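Local coordinates for protein amidase, hydantoinase/carbamoylase family (Burkholderia ambifaria, PDB 5TP4) that probably hydrolyses N-carbamoyl-L-amino acids, as a zinc-dependent amidase of the peptidase M20 family, at residues Ala145-Gly148 / Ser149-Thr153; Ile170-Gly173 / Ala174-Ala178. All coordinates share one frame; numbering follows the deposited sequence.

Contact 1. Residues Ala145-Gly148 / Ser149-Thr153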
ATOM      1  N   ALA B 145     -21.994  -3.085 -13.649  1.00 14.66           N
ATOM      2  CA  ALA B 145     -22.916  -3.851 -12.829  1.00 16.14           C
ATOM      3  C   ALA B 145     -24.340  -3.403 -13.139  1.00 16.53           C
ATOM      4  O   ALA B 145     -24.575  -2.278 -13.600  1.00 13.48           O
ATOM      5  CB  ALA B 145     -22.611  -3.663 -11.341  1.00 18.09           C
ATOM      6  N   MET B 146     -25.293  -4.304 -12.893  1.00 13.38           N
ATOM      7  CA  MET B 146     -26.719  -4.013 -13.101  1.00 11.11           C
ATOM      8  C   MET B 146     -26.969  -3.570 -14.533  1.00 13.15           C
ATOM      9  O   MET B 146     -27.799  -2.694 -14.791  1.00 12.49           O
ATOM     10  CB  MET B 146     -27.245  -2.956 -12.123  1.00 14.18           C
ATOM     11  CG  MET B 146     -27.586  -3.474 -10.722  1.00 18.66           C
ATOM     12  SD  MET B 146     -26.204  -3.517  -9.559  1.00 26.62           S
ATOM     13  CE  MET B 146     -25.937  -1.782  -9.311  1.00 23.52           C
ATOM     14  N   LEU B 147     -26.247  -4.193 -15.473  1.00 10.21           N
ATOM     15  CA  LEU B 147     -26.343  -3.806 -16.877  1.00 12.88           C
ATOM     16  C   LEU B 147     -27.754  -4.032 -17.417  1.00 12.74           C
ATOM     17  O   LEU B 147     -28.336  -3.150 -18.056  1.00 11.92           O
ATOM     18  CB  LEU B 147     -25.301  -4.604 -17.678  1.00 11.03           C
ATOM     19  CG  LEU B 147     -25.199  -4.344 -19.184  1.00 13.54           C
ATOM     20  CD1 LEU B 147     -23.792  -4.766 -19.679  1.00 12.72           C
ATOM     21  CD2 LEU B 147     -26.293  -5.087 -19.966  1.00 13.94           C
ATOM     22  N   GLY B 148     -28.317  -5.215 -17.171  1.00 13.41           N
ATOM     23  CA  GLY B 148     -29.630  -5.531 -17.721  1.00  9.09           C
ATOM     24  C   GLY B 148     -30.733  -4.637 -17.166  1.00  9.41           C
ATOM     25  O   GLY B 148     -31.591  -4.161 -17.911  1.00 13.00           O
ATOM     26  N   SER B 149     -30.736  -4.408 -15.851  1.00 11.47           N
ATOM     27  CA  SER B 149     -31.762  -3.527 -15.301  1.00 10.46           C
ATOM     28  C   SER B 149     -31.510  -2.072 -15.679  1.00 12.41           C
ATOM     29  O   SER B 149     -32.471  -1.322 -15.891  1.00 11.67           O
ATOM     30  CB  SER B 149     -31.843  -3.687 -13.771  1.00 10.59           C
ATOM     31  OG  SER B 149     -30.562  -3.508 -13.184  1.00  9.77           O
ATOM     32  N   ALA B 150     -30.245  -1.647 -15.800  1.00  9.73           N
ATOM     33  CA  ALA B 150     -29.979  -0.298 -16.316  1.00 12.08           C
ATOM     34  C   ALA B 150     -30.531  -0.111 -17.730  1.00 15.20           C
ATOM     35  O   ALA B 150     -31.044   0.967 -18.063  1.00 13.96           O
ATOM     36  CB  ALA B 150     -28.472  -0.005 -16.299  1.00 13.48           C
ATOM     37  N   VAL B 151     -30.420  -1.134 -18.589  1.00 14.00           N
ATOM     38  CA  VAL B 151     -31.000  -1.015 -19.931  1.00 10.97           C
ATOM     39  C   VAL B 151     -32.521  -0.993 -19.847  1.00 11.34           C
ATOM     40  O   VAL B 151     -33.178  -0.178 -20.500  1.00 12.45           O
ATOM     41  CB  VAL B 151     -30.494  -2.142 -20.858  1.00 12.59           C
ATOM     42  CG1 VAL B 151     -31.217  -2.103 -22.228  1.00 16.50           C
ATOM     43  CG2 VAL B 151     -28.991  -1.985 -21.086  1.00 13.48           C
ATOM     44  N   PHE B 152     -33.103  -1.864 -19.016  1.00 11.84           N
ATOM     45  CA  PHE B 152     -34.556  -1.876 -18.829  1.00 13.04           C
ATOM     46  C   PHE B 152     -35.097  -0.514 -18.397  1.00 14.32           C
ATOM     47  O   PHE B 152     -36.146  -0.060 -18.899  1.00 11.11           O
ATOM     48  CB  PHE B 152     -34.930  -2.945 -17.800  1.00  9.40           C
ATOM     49  CG  PHE B 152     -36.409  -3.079 -17.581  1.00 10.21           C
ATOM     50  CD1 PHE B 152     -37.153  -3.964 -18.332  1.00  9.43           C
ATOM     51  CD2 PHE B 152     -37.047  -2.340 -16.572  1.00  8.65           C
ATOM     52  CE1 PHE B 152     -38.530  -4.102 -18.110  1.00  9.03           C
ATOM     53  CE2 PHE B 152     -38.421  -2.479 -16.349  1.00 10.79           C
ATOM     54  CZ  PHE B 152     -39.148  -3.349 -17.113  1.00 13.24           C
ATOM     55  N   THR B 153     -34.413   0.159 -17.466  1.00  9.97           N
ATOM     56  CA  THR B 153     -34.908   1.440 -16.968  1.00 13.22           C
ATOM     57  C   THR B 153     -34.512   2.629 -17.839  1.00 17.16           C
ATOM     58  O   THR B 153     -34.929   3.751 -17.545  1.00 17.94           O
ATOM     59  CB  THR B 153     -34.425   1.700 -15.529  1.00 14.44           C
ATOM     60  OG1 THR B 153     -32.993   1.813 -15.495  1.00 18.96           O
ATOM     61  CG2 THR B 153     -34.884   0.575 -14.607  1.00 12.55           C
TER
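G148 O is gripped by two donors: F152 N, 3.0 Å away with an N-H...O angle of 164°, and the side-chain amide of N72 from outside the helix. The two segments make up the short helix 147-153 and the residues leading into it, and its i to i+4 bonding starts one residue earlier, where M146 at the N-cap position offers its carbonyl to A150 N over 2.8 Å. V151 N continues the ladder onto L147 O at 2.9 Å. M146 takes a left-handed backbone conformation (phi 56°) just ahead of the helix, and its backbone is hydrogen-bonded to that of E137. Its CB lies 3.5 Å from S149 OG. That hydroxyl, set between the backbone N and the carbonyl carbon (chi1 53°), faces back toward the cap, yet its hydrogen bond goes to D367 of helix 367-372, tying two helices together. M146 bends at chi2 and chi3 and reaches D367, L370 and E137, a zinc ligand in a structure of this protein although no zinc is bound to it in this chain. On another face, V151 carries CG2 beside the backbone N, anti to the carbonyl carbon; this methyl sits 3.3 Å from L147 O and 4.3 Å from L147 CD2.

Contact 2. Residues Ile170-Gly173 / Ala174-Ala178; sequences ITLG and AALDA
L172 and L176, one helical turn apart, form the apolar centre: CD2 of L172 lies 3.6 Å from CD1 of L176, and the two side chains cross at a slant. L172 extends from its backbone with CG opposite the amide nitrogen (chi1 -174°), whereas L176 holds CG opposite its carbonyl carbon, a choice that also puts L176 CG 3.3 Å from L172 O. Both leucines face L43 and L162, the latter from helix 158-163, so this side of the helix is buried. At the exposed end, the CG2 branch of I170 lies 4.1 Å from A174 CB. Along the backbone, A175 N bonds to T171 O and L176 N to L172 O, each at 2.8 Å, and D177 N donates to G173 O. D177 is exposed, and its OD1 forms a salt bridge with R182 NE. At the start of the helix, T171 OG1 accepts from A174 N at 2.9 Å with an N-H...O angle of 160°, a nearly straight bond that occupies an amide of the first turn. A side chain at the N-cap position accepting from the amide three residues on is the classic threonine N-cap, here opening helix 172-179.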
ATOM      1  N   ILE B 170     -14.901  -9.932 -26.686  1.00 21.29           N
ATOM      2  CA  ILE B 170     -16.215 -10.380 -27.130  1.00 24.71           C
ATOM      3  C   ILE B 170     -17.264  -9.363 -26.712  1.00 27.44           C
ATOM      4  O   ILE B 170     -17.302  -8.940 -25.553  1.00 22.63           O
ATOM      5  CB  ILE B 170     -16.534 -11.753 -26.532  1.00 27.62           C
ATOM      6  CG1 ILE B 170     -15.493 -12.771 -26.994  1.00 29.01           C
ATOM      7  CG2 ILE B 170     -17.945 -12.185 -26.892  1.00 28.75           C
ATOM      8  CD1 ILE B 170     -15.608 -14.070 -26.270  1.00 31.60           C
ATOM      9  N   THR B 171     -18.135  -8.991 -27.644  1.00 19.84           N
ATOM     10  CA  THR B 171     -19.185  -8.053 -27.298  1.00 22.04           C
ATOM     11  C   THR B 171     -20.331  -8.761 -26.579  1.00 23.48           C
ATOM     12  O   THR B 171     -20.559  -9.965 -26.744  1.00 22.01           O
ATOM     13  CB  THR B 171     -19.727  -7.352 -28.538  1.00 23.31           C
ATOM     14  OG1 THR B 171     -20.406  -8.305 -29.376  1.00 23.66           O
ATOM     15  CG2 THR B 171     -18.595  -6.707 -29.312  1.00 29.42           C
ATOM     16  N   LEU B 172     -21.074  -7.986 -25.791  1.00 17.34           N
ATOM     17  CA  LEU B 172     -22.243  -8.560 -25.136  1.00 15.72           C
ATOM     18  C   LEU B 172     -23.258  -9.052 -26.164  1.00 16.67           C
ATOM     19  O   LEU B 172     -23.891 -10.094 -25.972  1.00 18.03           O
ATOM     20  CB  LEU B 172     -22.865  -7.542 -24.179  1.00 20.15           C
ATOM     21  CG  LEU B 172     -24.017  -8.096 -23.344  1.00 17.89           C
ATOM     22  CD1 LEU B 172     -23.862  -7.705 -21.865  1.00 20.05           C
ATOM     23  CD2 LEU B 172     -25.318  -7.563 -23.895  1.00 18.12           C
ATOM     24  N   GLY B 173     -23.448  -8.309 -27.255  1.00 17.48           N
ATOM     25  CA  GLY B 173     -24.341  -8.794 -28.303  1.00 18.39           C
ATOM     26  C   GLY B 173     -23.894 -10.130 -28.870  1.00 19.13           C
ATOM     27  O   GLY B 173     -24.699 -11.052 -29.042  1.00 17.61           O
ATOM     28  N   ALA B 174     -22.603 -10.248 -29.184  1.00 17.75           N
ATOM     29  CA  ALA B 174     -22.077 -11.536 -29.628  1.00 19.55           C
ATOM     30  C   ALA B 174     -22.311 -12.613 -28.575  1.00 24.44           C
ATOM     31  O   ALA B 174     -22.640 -13.759 -28.908  1.00 20.47           O
ATOM     32  CB  ALA B 174     -20.584 -11.416 -29.943  1.00 23.41           C
ATOM     33  N   ALA B 175     -22.158 -12.259 -27.290  1.00 19.85           N
ATOM     34  CA  ALA B 175     -22.345 -13.252 -26.234  1.00 19.97           C
ATOM     35  C   ALA B 175     -23.812 -13.649 -26.106  1.00 17.67           C
ATOM     36  O   ALA B 175     -24.121 -14.809 -25.797  1.00 18.00           O
ATOM     37  CB  ALA B 175     -21.809 -12.721 -24.902  1.00 19.29           C
ATOM     38  N   LEU B 176     -24.723 -12.695 -26.307  1.00 17.01           N
ATOM     39  CA  LEU B 176     -26.148 -13.028 -26.342  1.00 16.76           C
ATOM     40  C   LEU B 176     -26.441 -14.017 -27.463  1.00 17.63           C
ATOM     41  O   LEU B 176     -27.212 -14.970 -27.278  1.00 19.80           O
ATOM     42  CB  LEU B 176     -26.997 -11.768 -26.519  1.00 14.10           C
ATOM     43  CG  LEU B 176     -27.091 -10.807 -25.328  1.00 15.27           C
ATOM     44  CD1 LEU B 176     -27.782  -9.472 -25.742  1.00 15.88           C
ATOM     45  CD2 LEU B 176     -27.840 -11.459 -24.166  1.00 16.18           C
ATOM     46  N   ASP B 177     -25.836 -13.801 -28.635  1.00 20.71           N
ATOM     47  CA  ASP B 177     -26.049 -14.702 -29.763  1.00 18.60           C
ATOM     48  C   ASP B 177     -25.504 -16.096 -29.462  1.00 24.26           C
ATOM     49  O   ASP B 177     -26.136 -17.103 -29.804  1.00 24.48           O
ATOM     50  CB  ASP B 177     -25.406 -14.143 -31.027  1.00 20.20           C
ATOM     51  CG  ASP B 177     -26.122 -12.914 -31.552  1.00 23.54           C
ATOM     52  OD1 ASP B 177     -27.318 -12.739 -31.246  1.00 25.51           O
ATOM     53  OD2 ASP B 177     -25.490 -12.124 -32.273  1.00 23.99           O
ATOM     54  N   ALA B 178     -24.343 -16.169 -28.808  1.00 23.12           N
ATOM     55  CA  ALA B 178     -23.779 -17.462 -28.419  1.00 25.51           C
ATOM     56  C   ALA B 178     -24.652 -18.160 -27.384  1.00 26.64           C
ATOM     57  O   ALA B 178     -24.793 -19.389 -27.408  1.00 26.32           O
ATOM     58  CB  ALA B 178     -22.365 -17.270 -27.874  1.00 22.90           C
TER

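In the fold
Contact 1 (145-153) precedes contact 2 (170-178) along the chain, with helix 158-163 between them in sequence. Each contact covers all or nearly all of a short helix, 147-153 and 172-179, together with the residues leading into it, and their centres are 16 Å apart. They meet directly through L147 CD1 and L172 CD1, 3.7 Å apart. Contact 1 is buried, its centre about 12 Å from the centre of the chain; the centre of contact 2 lies about 24 Å from the centre of the chain. Helix 158-163 packs against both helices, through A161 on L147 and V151 and through L162 on L172 and L176, in a cluster with M146, whose side chain is about 8 Å from a zinc ion, at one end and a partly exposed helix at the other.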